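Local atomic coordinates of diguanylate cyclase (PDB entry 5H5O), a protein that binds cyclic GMP through the cyclic nucleotide-binding domain seen here and, through a GGDEF domain, probably makes cyclic di-GMP from two GTP. Residues 38-44 against 87-93. Sequence-based numbering, arbitrary orientation.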
loop_
_atom_site.group_PDB
_atom_site.type_symbol
_atom_site.label_atom_id
_atom_site.label_comp_id
_atom_site.label_asym_id
_atom_site.label_seq_id
_atom_site.Cartn_x
_atom_site.Cartn_y
_atom_site.Cartn_z
ATOM N N GLN A 38 -0.384 9.333 13.097
ATOM C CA GLN A 38 0.928 8.762 13.372
ATOM C C GLN A 38 0.847 7.256 13.337
ATOM O O GLN A 38 -0.216 6.687 13.574
ATOM C CB GLN A 38 1.461 9.220 14.730
ATOM C CG GLN A 38 0.548 8.878 15.843
ATOM C CD GLN A 38 -0.254 10.056 16.305
ATOM O OE1 GLN A 38 -1.358 10.303 15.814
ATOM N NE2 GLN A 38 0.290 10.796 17.269
HETATM N N MSE A 39 1.968 6.612 13.015
HETATM C CA MSE A 39 2.059 5.165 13.110
HETATM C C MSE A 39 2.953 4.819 14.281
HETATM O O MSE A 39 3.622 5.691 14.850
HETATM C CB MSE A 39 2.652 4.552 11.850
HETATM C CG MSE A 39 4.083 4.970 11.583
HETATM SE SE MSE A 39 4.837 3.878 10.171
HETATM C CE MSE A 39 5.135 2.218 11.144
ATOM N N PHE A 40 2.987 3.536 14.614
ATOM C CA PHE A 40 3.736 3.072 15.776
ATOM C C PHE A 40 4.511 1.791 15.517
ATOM O O PHE A 40 4.055 0.916 14.790
ATOM C CB PHE A 40 2.778 2.837 16.939
ATOM C CG PHE A 40 2.066 4.070 17.379
ATOM C CD1 PHE A 40 2.660 4.937 18.287
ATOM C CD2 PHE A 40 0.809 4.379 16.875
ATOM C CE1 PHE A 40 2.003 6.091 18.693
ATOM C CE2 PHE A 40 0.151 5.526 17.276
ATOM C CZ PHE A 40 0.749 6.386 18.182
ATOM N N ILE A 41 5.680 1.672 16.137
ATOM C CA ILE A 41 6.373 0.387 16.170
ATOM C C ILE A 41 6.560 -0.095 17.618
ATOM O O ILE A 41 7.082 0.640 18.476
ATOM C CB ILE A 41 7.741 0.448 15.446
ATOM C CG1 ILE A 41 7.591 1.043 14.032
ATOM C CG2 ILE A 41 8.356 -0.926 15.400
ATOM C CD1 ILE A 41 8.840 1.761 13.506
ATOM N N VAL A 42 6.119 -1.317 17.893
ATOM C CA VAL A 42 6.361 -1.927 19.200
ATOM C C VAL A 42 7.850 -2.266 19.354
ATOM O O VAL A 42 8.432 -2.943 18.500
ATOM C CB VAL A 42 5.542 -3.225 19.384
ATOM C CG1 VAL A 42 5.633 -3.743 20.840
ATOM C CG2 VAL A 42 4.066 -3.014 18.970
ATOM N N VAL A 43 8.483 -1.813 20.433
ATOM C CA VAL A 43 9.843 -2.302 20.712
ATOM C C VAL A 43 9.945 -3.105 22.015
ATOM O O VAL A 43 10.860 -3.894 22.182
ATOM C CB VAL A 43 10.912 -1.198 20.663
ATOM C CG1 VAL A 43 10.862 -0.448 19.303
ATOM C CG2 VAL A 43 10.766 -0.248 21.830
ATOM N N THR A 44 9.008 -2.903 22.934
ATOM C CA THR A 44 8.902 -3.773 24.089
ATOM C C THR A 44 7.439 -3.993 24.393
ATOM O O THR A 44 6.620 -3.114 24.136
ATOM C CB THR A 44 9.550 -3.164 25.363
ATOM O OG1 THR A 44 8.587 -2.379 26.062
ATOM C CG2 THR A 44 10.727 -2.280 25.027
ATOM N N ASP A 87 2.985 -3.459 30.165
ATOM C CA ASP A 87 3.776 -2.242 30.019
ATOM C C ASP A 87 4.532 -2.343 28.699
ATOM O O ASP A 87 5.198 -3.334 28.432
ATOM C CB ASP A 87 4.777 -2.090 31.174
ATOM C CG ASP A 87 4.133 -1.589 32.471
ATOM O OD1 ASP A 87 2.887 -1.506 32.576
ATOM O OD2 ASP A 87 4.900 -1.272 33.402
ATOM N N SER A 88 4.428 -1.324 27.865
ATOM C CA SER A 88 5.006 -1.422 26.536
ATOM C C SER A 88 5.778 -0.173 26.178
ATOM O O SER A 88 5.564 0.893 26.753
ATOM C CB SER A 88 3.899 -1.664 25.502
ATOM O OG SER A 88 3.379 -2.966 25.637
ATOM N N ARG A 89 6.683 -0.301 25.219
ATOM C CA ARG A 89 7.375 0.874 24.707
ATOM C C ARG A 89 7.254 0.848 23.199
ATOM O O ARG A 89 7.331 -0.218 22.583
ATOM C CB ARG A 89 8.849 0.882 25.112
ATOM C CG ARG A 89 9.115 1.120 26.579
ATOM C CD ARG A 89 10.594 0.957 26.844
ATOM N NE ARG A 89 11.021 1.699 28.016
ATOM C CZ ARG A 89 12.244 1.636 28.528
ATOM N NH1 ARG A 89 13.153 0.857 27.958
ATOM N NH2 ARG A 89 12.548 2.344 29.608
ATOM N N LEU A 90 7.077 2.032 22.618
ATOM C CA LEU A 90 6.777 2.175 21.205
ATOM C C LEU A 90 7.655 3.228 20.571
ATOM O O LEU A 90 8.033 4.206 21.222
ATOM C CB LEU A 90 5.326 2.614 21.025
ATOM C CG LEU A 90 4.199 1.836 21.706
ATOM C CD1 LEU A 90 2.860 2.481 21.416
ATOM C CD2 LEU A 90 4.176 0.406 21.234
ATOM N N ILE A 91 7.973 3.033 19.295
ATOM C CA ILE A 91 8.411 4.153 18.462
ATOM C C ILE A 91 7.162 4.828 17.905
ATOM O O ILE A 91 6.299 4.176 17.309
ATOM C CB ILE A 91 9.282 3.697 17.286
ATOM C CG1 ILE A 91 10.593 3.084 17.800
ATOM C CG2 ILE A 91 9.551 4.876 16.315
ATOM C CD1 ILE A 91 11.206 2.121 16.802
ATOM N N GLU A 92 7.053 6.130 18.127
ATOM C CA GLU A 92 5.963 6.914 17.568
ATOM C C GLU A 92 6.491 7.788 16.430
ATOM O O GLU A 92 7.385 8.609 16.629
ATOM C CB GLU A 92 5.327 7.760 18.656
ATOM C CG GLU A 92 4.219 8.694 18.202
ATOM C CD GLU A 92 3.669 9.515 19.359
ATOM O OE1 GLU A 92 3.115 8.926 20.308
ATOM O OE2 GLU A 92 3.800 10.750 19.318
ATOM N N LEU A 93 5.929 7.602 15.238
ATOM C CA LEU A 93 6.375 8.315 14.047
ATOM C C LEU A 93 5.255 9.213 13.509
ATOM O O LEU A 93 4.232 8.728 13.036
ATOM C CB LEU A 93 6.797 7.290 13.002
ATOM C CG LEU A 93 7.850 7.523 11.912
ATOM C CD1 LEU A 93 7.202 7.970 10.660
ATOM C CD2 LEU A 93 9.008 8.454 12.311
#
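I91, the residue most covered here, sits mid-strand in an antiparallel pair. It forms a hydrogen-bonded pair with I41 (I91 N to I41 O 2.7 Å, I41 N to I91 O 2.8 Å), and their beta-branched side chains, well suited to extended backbone, meet CB to CB at 4.0 Å. At T44, next in buried area, the register slips by one: V43 N and T44 N both donate to R89 O (2.9 and 3.2 Å), a classic beta bulge, while R89 N returns a bond to T44 O at 3.0 Å. Threonine, also beta-branched, suits the strand, and its OG1 lies 2.9 Å from R89 N. L93 closes the other end, pairing with selenomethionine M39 through both backbone bonds; its CB lies 3.8 Å from M39 CG. The apolar side chains of M39, L93 and I41 pack against F14 of helix 8-17, whereas F40 and L90 on the opposite face meet L29 of strand 28-30, inside the cyclic nucleotide-binding beta-roll. Strands 39-44 and 88-93 are the inner strands of their sheet, with 65-66 beside 39-44 and 19-23 beside 88-93.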